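Local coordinates for protein manganese-containing pseudocatalase (PDB 2V8T) that probably breaks down hydrogen peroxide to water and oxygen as a catalase, using a pair of manganese ions held in each subunit, at residues L40-G52 / Y60-G72. Numbering follows the deposited sequence.
With MN (manganese (II) ion), chain D; MN (manganese (II) ion), chain C.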
ATOM      1  N   LEU A  40       2.770  -0.680 -20.748  1.00  6.31           N
ATOM      2  CA  LEU A  40       1.816  -1.698 -21.170  1.00  6.34           C
ATOM      3  C   LEU A  40       0.434  -1.388 -20.667  1.00  6.26           C
ATOM      4  O   LEU A  40      -0.549  -1.355 -21.435  1.00  6.62           O
ATOM      5  CB  LEU A  40       2.257  -3.060 -20.656  1.00  6.34           C
ATOM      6  CG  LEU A  40       1.222  -4.161 -20.792  1.00  6.71           C
ATOM      7  CD1 LEU A  40       0.828  -4.413 -22.234  1.00  7.42           C
ATOM      8  CD2 LEU A  40       1.749  -5.439 -20.116  1.00  7.54           C
ATOM      9  N   MET A  41       0.266  -1.266 -19.336  1.00  6.17           N
ATOM     10  CA  MET A  41      -1.078  -1.231 -18.797  1.00  6.21           C
ATOM     11  C   MET A  41      -1.760   0.105 -19.060  1.00  6.14           C
ATOM     12  O   MET A  41      -2.991   0.157 -19.226  1.00  6.45           O
ATOM     13  CB  MET A  41      -1.015  -1.561 -17.309  0.50  6.46           C
ATOM     14  CG  MET A  41      -0.608  -3.035 -17.032  0.50  8.30           C
ATOM     15  SD  MET A  41      -2.012  -4.183 -17.319  0.50 11.35           S
ATOM     16  CE  MET A  41      -1.217  -5.777 -17.621  0.50 12.78           C
ATOM     17  N   ASN A  42      -0.990   1.204 -19.115  1.00  6.20           N
ATOM     18  CA  ASN A  42      -1.568   2.461 -19.537  1.00  6.40           C
ATOM     19  C   ASN A  42      -2.220   2.322 -20.929  1.00  6.19           C
ATOM     20  O   ASN A  42      -3.363   2.693 -21.127  1.00  6.68           O
ATOM     21  CB  ASN A  42      -0.493   3.586 -19.586  1.00  6.69           C
ATOM     22  CG  ASN A  42      -0.407   4.275 -18.236  1.00  7.21           C
ATOM     23  OD1 ASN A  42      -1.183   5.170 -17.982  1.00  8.67           O
ATOM     24  ND2 ASN A  42       0.500   3.836 -17.372  1.00  8.24           N
ATOM     25  N   TYR A  43      -1.418   1.823 -21.882  1.00  6.27           N
ATOM     26  CA  TYR A  43      -1.953   1.799 -23.264  1.00  6.72           C
ATOM     27  C   TYR A  43      -3.022   0.741 -23.393  1.00  6.49           C
ATOM     28  O   TYR A  43      -3.995   0.925 -24.157  1.00  7.05           O
ATOM     29  CB  TYR A  43      -0.822   1.604 -24.244  1.00  6.77           C
ATOM     30  CG  TYR A  43       0.322   2.556 -24.057  1.00  6.81           C
ATOM     31  CD1 TYR A  43       0.213   3.819 -23.448  1.00  7.15           C
ATOM     32  CD2 TYR A  43       1.597   2.175 -24.476  1.00  6.67           C
ATOM     33  CE1 TYR A  43       1.316   4.597 -23.198  1.00  7.30           C
ATOM     34  CE2 TYR A  43       2.717   2.961 -24.274  1.00  6.95           C
ATOM     35  CZ  TYR A  43       2.565   4.188 -23.603  1.00  7.14           C
ATOM     36  OH  TYR A  43       3.635   4.984 -23.321  1.00  8.08           O
ATOM     37  N   MET A  44      -2.892  -0.367 -22.680  1.00  6.49           N
ATOM     38  CA  MET A  44      -3.901  -1.410 -22.752  1.00  6.82           C
ATOM     39  C   MET A  44      -5.234  -0.861 -22.279  1.00  6.49           C
ATOM     40  O   MET A  44      -6.260  -0.974 -22.967  1.00  6.77           O
ATOM     41  CB  MET A  44      -3.487  -2.609 -21.947  1.00  7.53           C
ATOM     42  CG  MET A  44      -4.241  -3.804 -22.208  1.00 10.53           C
ATOM     43  SD  MET A  44      -4.148  -4.447 -23.896  1.00 12.49           S
ATOM     44  CE  MET A  44      -2.770  -4.945 -23.917  1.00 14.38           C
ATOM     45  N   TYR A  45      -5.277  -0.286 -21.054  1.00  6.39           N
ATOM     46  CA  TYR A  45      -6.547   0.220 -20.542  1.00  6.63           C
ATOM     47  C   TYR A  45      -7.054   1.392 -21.353  1.00  6.37           C
ATOM     48  O   TYR A  45      -8.259   1.499 -21.591  1.00  6.72           O
ATOM     49  CB  TYR A  45      -6.463   0.515 -19.050  1.00  7.35           C
ATOM     50  CG  TYR A  45      -6.606  -0.749 -18.244  1.00  8.49           C
ATOM     51  CD1 TYR A  45      -7.831  -1.164 -17.750  1.00 14.41           C
ATOM     52  CD2 TYR A  45      -5.547  -1.607 -18.018  1.00  8.24           C
ATOM     53  CE1 TYR A  45      -7.976  -2.342 -17.095  1.00 19.01           C
ATOM     54  CE2 TYR A  45      -5.664  -2.829 -17.360  1.00  9.81           C
ATOM     55  CZ  TYR A  45      -6.928  -3.167 -16.894  1.00 14.27           C
ATOM     56  OH  TYR A  45      -7.096  -4.357 -16.193  1.00 18.87           O
ATOM     57  N   GLN A  46      -6.165   2.311 -21.792  1.00  6.46           N
ATOM     58  CA  GLN A  46      -6.651   3.375 -22.656  1.00  6.36           C
ATOM     59  C   GLN A  46      -7.313   2.795 -23.902  1.00  6.68           C
ATOM     60  O   GLN A  46      -8.328   3.294 -24.392  1.00  7.23           O
ATOM     61  CB  GLN A  46      -5.514   4.323 -23.068  1.00  6.70           C
ATOM     62  CG  GLN A  46      -5.050   5.196 -21.908  1.00  6.66           C
ATOM     63  CD  GLN A  46      -3.758   5.895 -22.251  1.00  8.26           C
ATOM     64  OE1 GLN A  46      -3.380   5.932 -23.419  1.00 13.03           O
ATOM     65  NE2 GLN A  46      -3.071   6.458 -21.271  1.00  8.98           N
ATOM     66  N   SER A  47      -6.713   1.723 -24.479  1.00  6.48           N
ATOM     67  CA  SER A  47      -7.291   1.140 -25.665  1.00  6.71           C
ATOM     68  C   SER A  47      -8.658   0.529 -25.371  1.00  6.69           C
ATOM     69  O   SER A  47      -9.595   0.671 -26.175  1.00  7.55           O
ATOM     70  CB  SER A  47      -6.346   0.142 -26.318  1.00  7.16           C
ATOM     71  OG  SER A  47      -6.254  -1.124 -25.685  1.00  7.26           O
ATOM     72  N   PHE A  48      -8.814  -0.141 -24.232  1.00  6.62           N
ATOM     73  CA  PHE A  48     -10.127  -0.684 -23.868  1.00  6.59           C
ATOM     74  C   PHE A  48     -11.149   0.448 -23.749  1.00  6.66           C
ATOM     75  O   PHE A  48     -12.295   0.348 -24.208  1.00  7.56           O
ATOM     76  CB  PHE A  48     -10.060  -1.452 -22.544  1.00  6.95           C
ATOM     77  CG  PHE A  48      -9.104  -2.631 -22.511  1.00  7.25           C
ATOM     78  CD1 PHE A  48      -8.669  -3.279 -23.655  1.00  7.18           C
ATOM     79  CD2 PHE A  48      -8.698  -3.113 -21.269  1.00  7.93           C
ATOM     80  CE1 PHE A  48      -7.837  -4.382 -23.566  1.00  8.28           C
ATOM     81  CE2 PHE A  48      -7.870  -4.229 -21.191  1.00  8.94           C
ATOM     82  CZ  PHE A  48      -7.441  -4.853 -22.326  1.00  9.18           C
ATOM     83  N   ASN A  49     -10.717   1.509 -23.057  1.00  6.52           N
ATOM     84  CA  ASN A  49     -11.612   2.594 -22.632  1.00  6.94           C
ATOM     85  C   ASN A  49     -11.821   3.659 -23.709  1.00  7.25           C
ATOM     86  O   ASN A  49     -12.549   4.624 -23.482  1.00  9.23           O
ATOM     87  CB  ASN A  49     -11.005   3.238 -21.390  1.00  7.10           C
ATOM     88  CG  ASN A  49     -10.956   2.299 -20.188  1.00  6.84           C
ATOM     89  OD1 ASN A  49     -10.176   2.674 -19.187  1.00  8.51           O
ATOM     90  ND2 ASN A  49     -11.662   1.280 -20.150  1.00  6.18           N
ATOM     91  N   PHE A  50     -11.233   3.483 -24.885  1.00  7.43           N
ATOM     92  CA  PHE A  50     -11.209   4.513 -25.919  1.00  7.45           C
ATOM     93  C   PHE A  50     -12.609   4.781 -26.429  1.00  7.49           C
ATOM     94  O   PHE A  50     -13.313   3.866 -26.848  1.00  8.24           O
ATOM     95  CB  PHE A  50     -10.270   4.014 -27.045  1.00  7.52           C
ATOM     96  CG  PHE A  50      -9.841   5.077 -28.005  1.00  7.32           C
ATOM     97  CD1 PHE A  50     -10.702   5.524 -29.023  1.00  8.26           C
ATOM     98  CD2 PHE A  50      -8.585   5.623 -27.929  1.00  8.09           C
ATOM     99  CE1 PHE A  50     -10.282   6.482 -29.945  1.00  9.84           C
ATOM    100  CE2 PHE A  50      -8.169   6.584 -28.853  1.00  8.82           C
ATOM    101  CZ  PHE A  50      -9.013   6.996 -29.846  1.00  9.83           C
ATOM    102  N   ARG A  51     -12.981   6.051 -26.483  1.00  7.88           N
ATOM    103  CA  ARG A  51     -14.266   6.472 -27.048  1.00  8.28           C
ATOM    104  C   ARG A  51     -14.019   7.066 -28.416  1.00  8.31           C
ATOM    105  O   ARG A  51     -13.106   7.859 -28.631  1.00  9.44           O
ATOM    106  CB  ARG A  51     -14.924   7.505 -26.133  1.00  8.36           C
ATOM    107  CG  ARG A  51     -15.351   6.905 -24.800  1.00  8.27           C
ATOM    108  CD  ARG A  51     -15.595   8.012 -23.811  1.00  8.42           C
ATOM    109  NE  ARG A  51     -15.964   7.548 -22.489  1.00  8.60           N
ATOM    110  CZ  ARG A  51     -17.195   7.354 -22.051  1.00  8.16           C
ATOM    111  NH1 ARG A  51     -18.243   7.557 -22.833  1.00  9.52           N
ATOM    112  NH2 ARG A  51     -17.395   6.954 -20.811  1.00  9.03           N
ATOM    113  N   GLY A  52     -14.848   6.638 -29.372  1.00  9.07           N
ATOM    114  CA  GLY A  52     -14.660   7.065 -30.741  1.00  9.50           C
ATOM    115  C   GLY A  52     -13.658   6.162 -31.472  1.00  9.42           C
ATOM    116  O   GLY A  52     -12.802   6.624 -32.212  1.00 10.38           O
ATOM    117  N   TYR A  60      -6.793   5.545 -32.165  1.00  8.10           N
ATOM    118  CA  TYR A  60      -7.099   4.244 -31.540  1.00  8.37           C
ATOM    119  C   TYR A  60      -6.110   3.187 -32.028  1.00  8.41           C
ATOM    120  O   TYR A  60      -5.543   2.431 -31.212  1.00  8.94           O
ATOM    121  CB  TYR A  60      -8.525   3.852 -31.858  1.00  8.40           C
ATOM    122  CG  TYR A  60      -8.860   2.458 -31.361  1.00  8.38           C
ATOM    123  CD1 TYR A  60      -8.839   2.145 -30.007  1.00  7.84           C
ATOM    124  CD2 TYR A  60      -9.195   1.455 -32.255  1.00  9.11           C
ATOM    125  CE1 TYR A  60      -9.119   0.873 -29.568  1.00  7.78           C
ATOM    126  CE2 TYR A  60      -9.488   0.185 -31.823  1.00  9.11           C
ATOM    127  CZ  TYR A  60      -9.481  -0.117 -30.479  1.00  7.82           C
ATOM    128  OH  TYR A  60      -9.784  -1.368 -30.002  1.00  8.81           O
ATOM    129  N   ASP A  61      -5.890   3.107 -33.329  1.00  8.72           N
ATOM    130  CA  ASP A  61      -4.965   2.123 -33.859  1.00  8.90           C
ATOM    131  C   ASP A  61      -3.605   2.276 -33.205  1.00  7.92           C
ATOM    132  O   ASP A  61      -2.945   1.293 -32.843  1.00  7.94           O
ATOM    133  CB  ASP A  61      -4.698   2.350 -35.416  0.70  7.41           C
ATOM    134  CG  ASP A  61      -5.844   1.823 -36.328  0.70  8.54           C
ATOM    135  OD1 ASP A  61      -6.902   1.351 -35.806  0.70  9.60           O
ATOM    136  OD2 ASP A  61      -5.623   1.904 -37.568  0.70 10.71           O
ATOM    137  N   LEU A  62      -3.165   3.516 -33.045  1.00  7.81           N
ATOM    138  CA  LEU A  62      -1.840   3.780 -32.487  1.00  7.78           C
ATOM    139  C   LEU A  62      -1.739   3.230 -31.049  1.00  7.13           C
ATOM    140  O   LEU A  62      -0.801   2.521 -30.724  1.00  7.54           O
ATOM    141  CB  LEU A  62      -1.570   5.281 -32.526  1.00  8.61           C
ATOM    142  CG  LEU A  62      -0.194   5.652 -32.125  1.00 10.04           C
ATOM    143  CD1 LEU A  62       0.860   5.116 -33.063  1.00 13.11           C
ATOM    144  CD2 LEU A  62      -0.083   7.170 -31.997  1.00 12.06           C
ATOM    145  N   ILE A  63      -2.702   3.609 -30.200  1.00  7.22           N
ATOM    146  CA  ILE A  63      -2.631   3.182 -28.795  1.00  6.97           C
ATOM    147  C   ILE A  63      -2.812   1.678 -28.681  1.00  6.75           C
ATOM    148  O   ILE A  63      -2.106   1.007 -27.916  1.00  7.13           O
ATOM    149  CB  ILE A  63      -3.653   3.984 -27.946  0.60  7.12           C
ATOM    150  CG1 ILE A  63      -3.306   5.495 -27.938  0.60  7.21           C
ATOM    151  CG2 ILE A  63      -3.705   3.429 -26.501  0.60  8.17           C
ATOM    152  CD1 ILE A  63      -4.381   6.365 -27.221  0.60  9.36           C
ATOM    153  N   ALA A  64      -3.776   1.103 -29.421  1.00  7.07           N
ATOM    154  CA  ALA A  64      -4.029  -0.310 -29.342  1.00  7.07           C
ATOM    155  C   ALA A  64      -2.803  -1.119 -29.780  1.00  6.69           C
ATOM    156  O   ALA A  64      -2.497  -2.181 -29.216  1.00  7.07           O
ATOM    157  CB  ALA A  64      -5.253  -0.693 -30.160  1.00  7.98           C
ATOM    158  N   ASN A  65      -2.136  -0.653 -30.832  1.00  6.88           N
ATOM    159  CA  ASN A  65      -0.989  -1.355 -31.373  1.00  6.85           C
ATOM    160  C   ASN A  65       0.256  -1.211 -30.484  1.00  6.60           C
ATOM    161  O   ASN A  65       0.969  -2.181 -30.254  1.00  7.05           O
ATOM    162  CB  ASN A  65      -0.691  -0.852 -32.779  1.00  7.62           C
ATOM    163  CG  ASN A  65       0.410  -1.629 -33.420  1.00  7.76           C
ATOM    164  OD1 ASN A  65       0.259  -2.829 -33.702  1.00  8.82           O
ATOM    165  ND2 ASN A  65       1.540  -0.990 -33.645  1.00  8.54           N
ATOM    166  N   ILE A  66       0.522   0.004 -29.991  1.00  6.88           N
ATOM    167  CA  ILE A  66       1.670   0.176 -29.102  1.00  6.50           C
ATOM    168  C   ILE A  66       1.456  -0.635 -27.822  1.00  6.46           C
ATOM    169  O   ILE A  66       2.403  -1.253 -27.323  1.00  6.85           O
ATOM    170  CB  ILE A  66       2.015   1.645 -28.875  1.00  6.98           C
ATOM    171  CG1 ILE A  66       2.475   2.279 -30.182  1.00  7.62           C
ATOM    172  CG2 ILE A  66       3.101   1.781 -27.797  1.00  7.56           C
ATOM    173  CD1 ILE A  66       2.722   3.794 -30.089  1.00  9.15           C
ATOM    174  N   ALA A  67       0.217  -0.706 -27.306  1.00  6.57           N
ATOM    175  CA  ALA A  67      -0.042  -1.555 -26.154  1.00  6.47           C
ATOM    176  C   ALA A  67       0.453  -2.985 -26.424  1.00  6.47           C
ATOM    177  O   ALA A  67       1.026  -3.652 -25.560  1.00  7.26           O
ATOM    178  CB  ALA A  67      -1.527  -1.595 -25.838  1.00  7.36           C
ATOM    179  N   THR A  68       0.139  -3.496 -27.627  1.00  6.83           N
ATOM    180  CA  THR A  68       0.529  -4.859 -27.979  1.00  6.71           C
ATOM    181  C   THR A  68       2.042  -5.018 -27.991  1.00  6.60           C
ATOM    182  O   THR A  68       2.583  -6.015 -27.537  1.00  7.14           O
ATOM    183  CB  THR A  68      -0.095  -5.256 -29.319  1.00  7.20           C
ATOM    184  OG1 THR A  68      -1.484  -4.979 -29.262  1.00  7.47           O
ATOM    185  CG2 THR A  68       0.114  -6.729 -29.604  1.00  7.92           C
ATOM    186  N   GLU A  69       2.755  -4.019 -28.560  1.00  6.54           N
ATOM    187  CA  GLU A  69       4.205  -4.084 -28.535  1.00  6.50           C
ATOM    188  C   GLU A  69       4.721  -4.163 -27.074  1.00  6.34           C
ATOM    189  O   GLU A  69       5.669  -4.899 -26.779  1.00  6.53           O
ATOM    190  CB  GLU A  69       4.853  -2.879 -29.247  1.00  6.62           C
ATOM    191  CG  GLU A  69       6.360  -3.046 -29.225  1.00  6.95           C
ATOM    192  CD  GLU A  69       7.195  -2.061 -30.020  1.00  6.53           C
ATOM    193  OE1 GLU A  69       6.644  -1.144 -30.685  1.00  7.15           O
ATOM    194  OE2 GLU A  69       8.450  -2.208 -29.930  1.00  7.64           O
ATOM    195  N   GLU A  70       4.114  -3.377 -26.166  1.00  6.31           N
ATOM    196  CA  GLU A  70       4.615  -3.373 -24.789  1.00  6.21           C
ATOM    197  C   GLU A  70       4.455  -4.720 -24.115  1.00  6.42           C
ATOM    198  O   GLU A  70       5.227  -5.025 -23.172  1.00  6.52           O
ATOM    199  CB  GLU A  70       3.933  -2.278 -23.955  1.00  6.52           C
ATOM    200  CG  GLU A  70       4.008  -0.847 -24.469  1.00  6.80           C
ATOM    201  CD  GLU A  70       5.387  -0.192 -24.554  1.00  7.50           C
ATOM    202  OE1 GLU A  70       6.368  -0.885 -24.522  1.00 11.33           O
ATOM    203  OE2 GLU A  70       5.426   1.039 -24.764  1.00  8.94           O
ATOM    204  N   LEU A  71       3.543  -5.585 -24.552  1.00  6.38           N
ATOM    205  CA  LEU A  71       3.492  -6.955 -24.015  1.00  6.69           C
ATOM    206  C   LEU A  71       4.825  -7.655 -24.212  1.00  6.72           C
ATOM    207  O   LEU A  71       5.316  -8.383 -23.341  1.00  7.50           O
ATOM    208  CB  LEU A  71       2.373  -7.777 -24.696  1.00  7.10           C
ATOM    209  CG  LEU A  71       0.950  -7.420 -24.315  1.00  7.28           C
ATOM    210  CD1 LEU A  71      -0.032  -8.052 -25.315  1.00  8.38           C
ATOM    211  CD2 LEU A  71       0.635  -7.892 -22.910  1.00  8.24           C
ATOM    212  N   GLY A  72       5.396  -7.531 -25.414  1.00  6.72           N
ATOM    213  CA  GLY A  72       6.676  -8.124 -25.670  1.00  7.27           C
ATOM    214  C   GLY A  72       7.797  -7.469 -24.921  1.00  6.70           C
ATOM    215  O   GLY A  72       8.875  -8.063 -24.731  1.00  7.13           O
TER
HETATM  216 MN    MN D1304       7.069   2.353 -25.008  1.00  7.11          MN
HETATM  217 MN    MN C1303       8.382  -0.478 -23.913  1.00  7.51          MN
HETATM  218  O   HOH W   1      -9.861  -1.950 -27.294  1.00  8.77           O
HETATM  219  O   HOH W   2       7.435   1.216 -23.184  0.25  7.17           O
HETATM  220  O   HOH W   3      10.449   0.357 -24.060  0.25 11.64           O
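At the dimanganese site, the Tyr43 ring presents its edge to the bridging carboxylate of Glu70, with CE2 3.4 Å from OE2. That oxygen binds one manganese at 2.1 Å and OE1 binds the other, while the Tyr43 hydroxyl hydrogen-bonds Glu155, itself a ligand, a second-shell link that is likely to help position it. With CG beside its backbone N (chi1 -51°), Tyr43 drops as a knob among Ile63, Ile66, Ala67 and Glu70, its CB 3.6 Å from the methyl of Ala67. Helices 36-49 and 57-85 form an antiparallel pair of the ferritin-like bundle, their local axes 8.0 Å apart at 144°, consistent with the small Ser47, Ala64 and Ala67 where they meet. At the metal end, Leu40 CD1 meets Leu71 CD2 at 3.5 Å. Toward the other end, Tyr60 CB sits over the Phe50 ring, 3.8 Å from its centroid. Were Phe50 an alanine, Tyr60 CB would probably lose the ring face it packs on, and a gap would open beside Tyr60. A water joins Tyr60 OH to Ser47 O, weakly to the latter, and the hydroxyl also hydrogen-bonds Asp6 of the second subunit.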